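Local structure of UspA domain-containing protein (Pyrococcus horikoshii, 2DUM) at residues Glu114-Ser125 / Lys148-Glu156. The protein is of unknown function but belongs to the universal stress protein A family, and so may take part in stress responses. Numbering follows the deposited sequence.
Sequences EEENVSLIILPS and KKPVLIIKE
The ammonium group of Lys149 is held from two chains: NZ gives a hydrogen bond of 2.7 Å to Val118 O, approaching in the carbonyl plane with a C=O...N angle of 153°, and forms a salt bridge with Asp158 of the second subunit. The side chain gets there by folding at its second torsion (chi2 61°) and again at its last, so that its CG meets CG2 of Val118 and its CD and CE pass at a slant across the carboxylate of Glu114, whose OE2 lies 3.5 Å from Lys149 CE. Asn117 ND2 bonds to the same Asp158 carboxylate. An alanine in place of Lys149 would probably leave Val118 O and Asp158 of the second subunit without this shared partner. Beyond it, strands 120-124 and 151-154 run parallel, joined through helix 138-146 in a beta-alpha-beta unit of the universal stress protein fold. Ile121 and Leu123 each offer both N and O: Ile121 N reaches Pro150 O at 2.9 Å, while Leu152 N meets Ile121 O at 2.7 Å. On one face, Leu152 CB lies 3.7 Å from Ile122 CG1, the two side chains side by side; on the other, the side chains of Leu123 and Val151 cross at a slant, CD2 of the first meeting CG1 of the second. Strand 151-154 pairs antiparallel with a strand of the second subunit, carrying the sheet across the dimer interface.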
ATOM      1  N   GLU A 114      -2.010  -4.205  15.057  1.00 48.33           N
ATOM      2  CA  GLU A 114      -3.084  -3.538  15.795  1.00 50.13           C
ATOM      3  C   GLU A 114      -2.718  -3.140  17.193  1.00 49.82           C
ATOM      4  O   GLU A 114      -3.213  -2.117  17.706  1.00 48.83           O
ATOM      5  CB  GLU A 114      -4.390  -4.343  15.829  1.00 50.50           C
ATOM      6  CG  GLU A 114      -5.614  -3.423  16.013  1.00 53.46           C
ATOM      7  CD  GLU A 114      -6.045  -2.753  14.672  1.00 61.88           C
ATOM      8  OE1 GLU A 114      -5.951  -3.426  13.580  1.00 62.67           O
ATOM      9  OE2 GLU A 114      -6.479  -1.547  14.697  1.00 64.69           O
ATOM     10  N   GLU A 115      -1.878  -3.977  17.778  1.00 49.84           N
ATOM     11  CA  GLU A 115      -1.459  -3.846  19.152  1.00 52.68           C
ATOM     12  C   GLU A 115      -0.417  -2.763  19.427  1.00 52.28           C
ATOM     13  O   GLU A 115      -0.320  -2.319  20.572  1.00 54.25           O
ATOM     14  CB  GLU A 115      -0.790  -5.130  19.658  1.00 52.57           C
ATOM     15  CG  GLU A 115      -1.551  -6.429  19.727  1.00 55.71           C
ATOM     16  CD  GLU A 115      -0.568  -7.594  19.902  1.00 57.52           C
ATOM     17  OE1 GLU A 115      -1.011  -8.764  19.920  1.00 65.70           O
ATOM     18  OE2 GLU A 115       0.675  -7.356  20.005  1.00 66.48           O
ATOM     19  N   GLU A 116       0.454  -2.420  18.478  1.00 51.05           N
ATOM     20  CA  GLU A 116       1.303  -1.286  18.704  1.00 50.15           C
ATOM     21  C   GLU A 116       0.817  -0.008  18.108  1.00 48.78           C
ATOM     22  O   GLU A 116       1.629   0.921  17.922  1.00 48.70           O
ATOM     23  CB  GLU A 116       2.674  -1.506  18.155  1.00 51.27           C
ATOM     24  CG  GLU A 116       3.621  -1.671  19.262  1.00 55.84           C
ATOM     25  CD  GLU A 116       3.332  -2.968  19.831  1.00 58.57           C
ATOM     26  OE1 GLU A 116       2.727  -3.721  19.013  1.00 56.04           O
ATOM     27  OE2 GLU A 116       3.648  -3.191  21.039  1.00 59.80           O
ATOM     28  N   ASN A 117      -0.478   0.040  17.824  1.00 46.39           N
ATOM     29  CA  ASN A 117      -1.066   1.132  17.158  1.00 44.83           C
ATOM     30  C   ASN A 117      -0.053   1.796  16.212  1.00 43.20           C
ATOM     31  O   ASN A 117       0.485   2.894  16.466  1.00 43.61           O
ATOM     32  CB  ASN A 117      -1.666   2.087  18.143  1.00 44.91           C
ATOM     33  CG  ASN A 117      -2.595   3.038  17.457  1.00 51.71           C
ATOM     34  OD1 ASN A 117      -2.716   4.209  17.834  1.00 59.13           O
ATOM     35  ND2 ASN A 117      -3.213   2.568  16.362  1.00 56.16           N
ATOM     36  N   VAL A 118       0.257   1.072  15.133  1.00 41.48           N
ATOM     37  CA  VAL A 118       1.219   1.506  14.121  1.00 37.55           C
ATOM     38  C   VAL A 118       0.504   2.360  13.080  1.00 37.40           C
ATOM     39  O   VAL A 118      -0.703   2.217  12.908  1.00 36.59           O
ATOM     40  CB  VAL A 118       1.918   0.312  13.421  1.00 37.17           C
ATOM     41  CG1 VAL A 118       2.334  -0.654  14.372  1.00 35.45           C
ATOM     42  CG2 VAL A 118       1.051  -0.351  12.333  1.00 34.02           C
ATOM     43  N   SER A 119       1.271   3.209  12.372  1.00 36.97           N
ATOM     44  CA  SER A 119       0.723   4.163  11.403  1.00 36.58           C
ATOM     45  C   SER A 119       0.431   3.499  10.105  1.00 35.06           C
ATOM     46  O   SER A 119      -0.548   3.862   9.494  1.00 36.81           O
ATOM     47  CB  SER A 119       1.674   5.332  11.149  1.00 36.82           C
ATOM     48  OG  SER A 119       2.936   4.805  10.853  1.00 36.78           O
ATOM     49  N   LEU A 120       1.273   2.548   9.728  1.00 32.46           N
ATOM     50  CA  LEU A 120       1.307   1.938   8.448  1.00 30.85           C
ATOM     51  C   LEU A 120       1.817   0.548   8.621  1.00 31.94           C
ATOM     52  O   LEU A 120       2.594   0.284   9.544  1.00 31.52           O
ATOM     53  CB  LEU A 120       2.329   2.625   7.577  1.00 29.14           C
ATOM     54  CG  LEU A 120       2.375   2.161   6.127  1.00 28.38           C
ATOM     55  CD1 LEU A 120       1.009   2.030   5.481  1.00 27.35           C
ATOM     56  CD2 LEU A 120       3.069   3.144   5.271  1.00 25.29           C
ATOM     57  N   ILE A 121       1.415  -0.360   7.722  1.00 33.79           N
ATOM     58  CA  ILE A 121       2.248  -1.557   7.523  1.00 35.48           C
ATOM     59  C   ILE A 121       2.869  -1.567   6.143  1.00 36.75           C
ATOM     60  O   ILE A 121       2.203  -1.160   5.189  1.00 38.03           O
ATOM     61  CB  ILE A 121       1.703  -2.953   8.051  1.00 33.96           C
ATOM     62  CG1 ILE A 121       1.829  -3.943   6.954  1.00 36.57           C
ATOM     63  CG2 ILE A 121       0.279  -2.992   8.472  1.00 33.15           C
ATOM     64  CD1 ILE A 121       2.467  -5.220   7.347  1.00 40.80           C
ATOM     65  N   ILE A 122       4.142  -1.953   6.052  1.00 37.58           N
ATOM     66  CA  ILE A 122       4.841  -1.996   4.777  1.00 39.54           C
ATOM     67  C   ILE A 122       5.222  -3.389   4.583  1.00 41.34           C
ATOM     68  O   ILE A 122       5.754  -3.974   5.510  1.00 42.18           O
ATOM     69  CB  ILE A 122       6.180  -1.289   4.843  1.00 39.76           C
ATOM     70  CG1 ILE A 122       5.969   0.223   4.834  1.00 42.49           C
ATOM     71  CG2 ILE A 122       7.049  -1.621   3.661  1.00 35.24           C
ATOM     72  CD1 ILE A 122       7.064   0.957   5.562  1.00 39.94           C
ATOM     73  N   LEU A 123       4.983  -3.888   3.367  1.00 43.73           N
ATOM     74  CA  LEU A 123       5.224  -5.268   2.918  1.00 45.76           C
ATOM     75  C   LEU A 123       5.866  -5.346   1.536  1.00 48.95           C
ATOM     76  O   LEU A 123       5.511  -4.541   0.631  1.00 49.59           O
ATOM     77  CB  LEU A 123       3.919  -5.951   2.621  1.00 45.15           C
ATOM     78  CG  LEU A 123       3.038  -6.615   3.601  1.00 44.03           C
ATOM     79  CD1 LEU A 123       3.965  -6.717   4.733  1.00 47.65           C
ATOM     80  CD2 LEU A 123       1.875  -5.714   3.890  1.00 39.36           C
ATOM     81  N   PRO A 124       6.718  -6.374   1.315  1.00 51.17           N
ATOM     82  CA  PRO A 124       7.217  -6.627  -0.031  1.00 53.12           C
ATOM     83  C   PRO A 124       6.112  -7.312  -0.794  1.00 54.91           C
ATOM     84  O   PRO A 124       5.328  -8.054  -0.149  1.00 54.09           O
ATOM     85  CB  PRO A 124       8.386  -7.624   0.210  1.00 52.98           C
ATOM     86  CG  PRO A 124       8.561  -7.699   1.664  1.00 50.11           C
ATOM     87  CD  PRO A 124       7.248  -7.374   2.258  1.00 51.11           C
ATOM     88  N   SER A 125       6.034  -7.075  -2.116  1.00 57.83           N
ATOM     89  CA  SER A 125       4.972  -7.712  -2.908  1.00 60.74           C
ATOM     90  C   SER A 125       5.253  -9.194  -2.844  1.00 63.55           C
ATOM     91  O   SER A 125       4.551  -9.927  -2.144  1.00 65.12           O
ATOM     92  CB  SER A 125       4.822  -7.181  -4.320  1.00 59.51           C
ATOM     93  OG  SER A 125       5.441  -8.024  -5.273  1.00 59.86           O
ATOM     94  N   LYS A 148      -6.930  -3.303   9.484  1.00 51.96           N
ATOM     95  CA  LYS A 148      -7.646  -1.963   9.445  1.00 51.30           C
ATOM     96  C   LYS A 148      -6.681  -0.806   9.179  1.00 49.23           C
ATOM     97  O   LYS A 148      -7.013   0.254   8.553  1.00 50.33           O
ATOM     98  CB  LYS A 148      -8.351  -1.627  10.755  1.00 51.67           C
ATOM     99  CG  LYS A 148      -9.090  -2.780  11.431  1.00 54.10           C
ATOM    100  CD  LYS A 148     -10.158  -3.431  10.563  1.00 55.67           C
ATOM    101  CE  LYS A 148     -10.664  -4.712  11.267  1.00 56.36           C
ATOM    102  NZ  LYS A 148     -10.714  -4.388  12.724  1.00 54.26           N
ATOM    103  N   LYS A 149      -5.474  -1.029   9.671  1.00 46.00           N
ATOM    104  CA  LYS A 149      -4.288  -0.273   9.307  1.00 42.38           C
ATOM    105  C   LYS A 149      -4.107  -0.021   7.726  1.00 41.40           C
ATOM    106  O   LYS A 149      -4.724  -0.742   6.881  1.00 40.51           O
ATOM    107  CB  LYS A 149      -3.084  -0.956  10.000  1.00 42.31           C
ATOM    108  CG  LYS A 149      -2.718  -0.481  11.435  1.00 41.56           C
ATOM    109  CD  LYS A 149      -3.792  -0.689  12.448  1.00 46.71           C
ATOM    110  CE  LYS A 149      -3.421  -0.074  13.760  1.00 52.82           C
ATOM    111  NZ  LYS A 149      -3.158   1.438  13.655  1.00 58.16           N
ATOM    112  N   PRO A 150      -3.391   1.080   7.331  1.00 39.37           N
ATOM    113  CA  PRO A 150      -2.987   1.255   5.921  1.00 38.27           C
ATOM    114  C   PRO A 150      -1.813   0.406   5.543  1.00 36.36           C
ATOM    115  O   PRO A 150      -1.186  -0.173   6.453  1.00 36.20           O
ATOM    116  CB  PRO A 150      -2.722   2.738   5.804  1.00 38.12           C
ATOM    117  CG  PRO A 150      -2.402   3.211   7.180  1.00 38.97           C
ATOM    118  CD  PRO A 150      -3.102   2.277   8.146  1.00 38.74           C
ATOM    119  N   VAL A 151      -1.576   0.213   4.234  1.00 34.73           N
ATOM    120  CA  VAL A 151      -0.621  -0.815   3.819  1.00 34.37           C
ATOM    121  C   VAL A 151       0.180  -0.432   2.616  1.00 34.58           C
ATOM    122  O   VAL A 151      -0.394  -0.119   1.587  1.00 35.96           O
ATOM    123  CB  VAL A 151      -1.275  -2.175   3.508  1.00 34.09           C
ATOM    124  CG1 VAL A 151      -0.219  -3.199   2.929  1.00 35.45           C
ATOM    125  CG2 VAL A 151      -1.881  -2.799   4.723  1.00 32.97           C
ATOM    126  N   LEU A 152       1.504  -0.488   2.708  1.00 33.76           N
ATOM    127  CA  LEU A 152       2.308  -0.099   1.591  1.00 32.70           C
ATOM    128  C   LEU A 152       2.819  -1.391   0.933  1.00 34.20           C
ATOM    129  O   LEU A 152       3.606  -2.243   1.512  1.00 32.64           O
ATOM    130  CB  LEU A 152       3.466   0.738   2.108  1.00 32.18           C
ATOM    131  CG  LEU A 152       3.849   2.008   1.339  1.00 30.60           C
ATOM    132  CD1 LEU A 152       5.238   2.403   1.609  1.00 34.16           C
ATOM    133  CD2 LEU A 152       3.812   1.829  -0.043  1.00 26.93           C
ATOM    134  N   ILE A 153       2.394  -1.614  -0.290  1.00 34.91           N
ATOM    135  CA  ILE A 153       3.050  -2.763  -0.877  1.00 36.42           C
ATOM    136  C   ILE A 153       4.131  -2.284  -1.826  1.00 38.43           C
ATOM    137  O   ILE A 153       3.878  -1.572  -2.800  1.00 37.15           O
ATOM    138  CB  ILE A 153       2.138  -3.961  -1.321  1.00 35.37           C
ATOM    139  CG1 ILE A 153       2.799  -4.585  -2.507  1.00 42.27           C
ATOM    140  CG2 ILE A 153       0.712  -3.618  -1.607  1.00 27.17           C
ATOM    141  CD1 ILE A 153       2.487  -3.791  -3.919  1.00 55.42           C
ATOM    142  N   ILE A 154       5.364  -2.580  -1.462  1.00 42.27           N
ATOM    143  CA  ILE A 154       6.509  -2.057  -2.219  1.00 46.53           C
ATOM    144  C   ILE A 154       6.856  -3.207  -3.147  1.00 48.65           C
ATOM    145  O   ILE A 154       6.370  -4.354  -2.888  1.00 49.15           O
ATOM    146  CB  ILE A 154       7.654  -1.533  -1.256  1.00 46.28           C
ATOM    147  CG1 ILE A 154       8.224  -0.198  -1.677  1.00 47.65           C
ATOM    148  CG2 ILE A 154       8.876  -2.359  -1.297  1.00 50.81           C
ATOM    149  CD1 ILE A 154       7.479   1.025  -1.107  1.00 52.42           C
ATOM    150  N   LYS A 155       7.599  -2.929  -4.225  1.00 51.36           N
ATOM    151  CA  LYS A 155       7.789  -3.940  -5.253  1.00 55.02           C
ATOM    152  C   LYS A 155       9.162  -3.995  -5.973  1.00 59.89           C
ATOM    153  O   LYS A 155       9.828  -5.053  -5.988  1.00 61.56           O
ATOM    154  CB  LYS A 155       6.676  -3.769  -6.267  1.00 54.19           C
ATOM    155  CG  LYS A 155       6.050  -5.062  -6.750  1.00 50.43           C
ATOM    156  CD  LYS A 155       4.901  -4.817  -7.695  1.00 45.48           C
ATOM    157  CE  LYS A 155       3.575  -4.606  -6.988  1.00 44.69           C
ATOM    158  NZ  LYS A 155       2.524  -5.186  -7.925  1.00 45.31           N
ATOM    159  N   GLU A 156       9.565  -2.901  -6.620  1.00 65.27           N
ATOM    160  CA  GLU A 156      10.883  -2.775  -7.287  1.00 69.27           C
ATOM    161  C   GLU A 156      10.998  -1.393  -7.923  1.00 72.69           C
ATOM    162  O   GLU A 156       9.981  -0.717  -8.177  1.00 73.60           O
ATOM    163  CB  GLU A 156      11.180  -3.911  -8.317  1.00 69.66           C
ATOM    164  CG  GLU A 156      12.589  -3.856  -9.040  1.00 68.20           C
ATOM    165  CD  GLU A 156      13.819  -3.644  -8.063  1.00 73.92           C
ATOM    166  OE1 GLU A 156      14.297  -2.481  -7.835  1.00 75.48           O
ATOM    167  OE2 GLU A 156      14.328  -4.650  -7.516  1.00 72.62           O
TER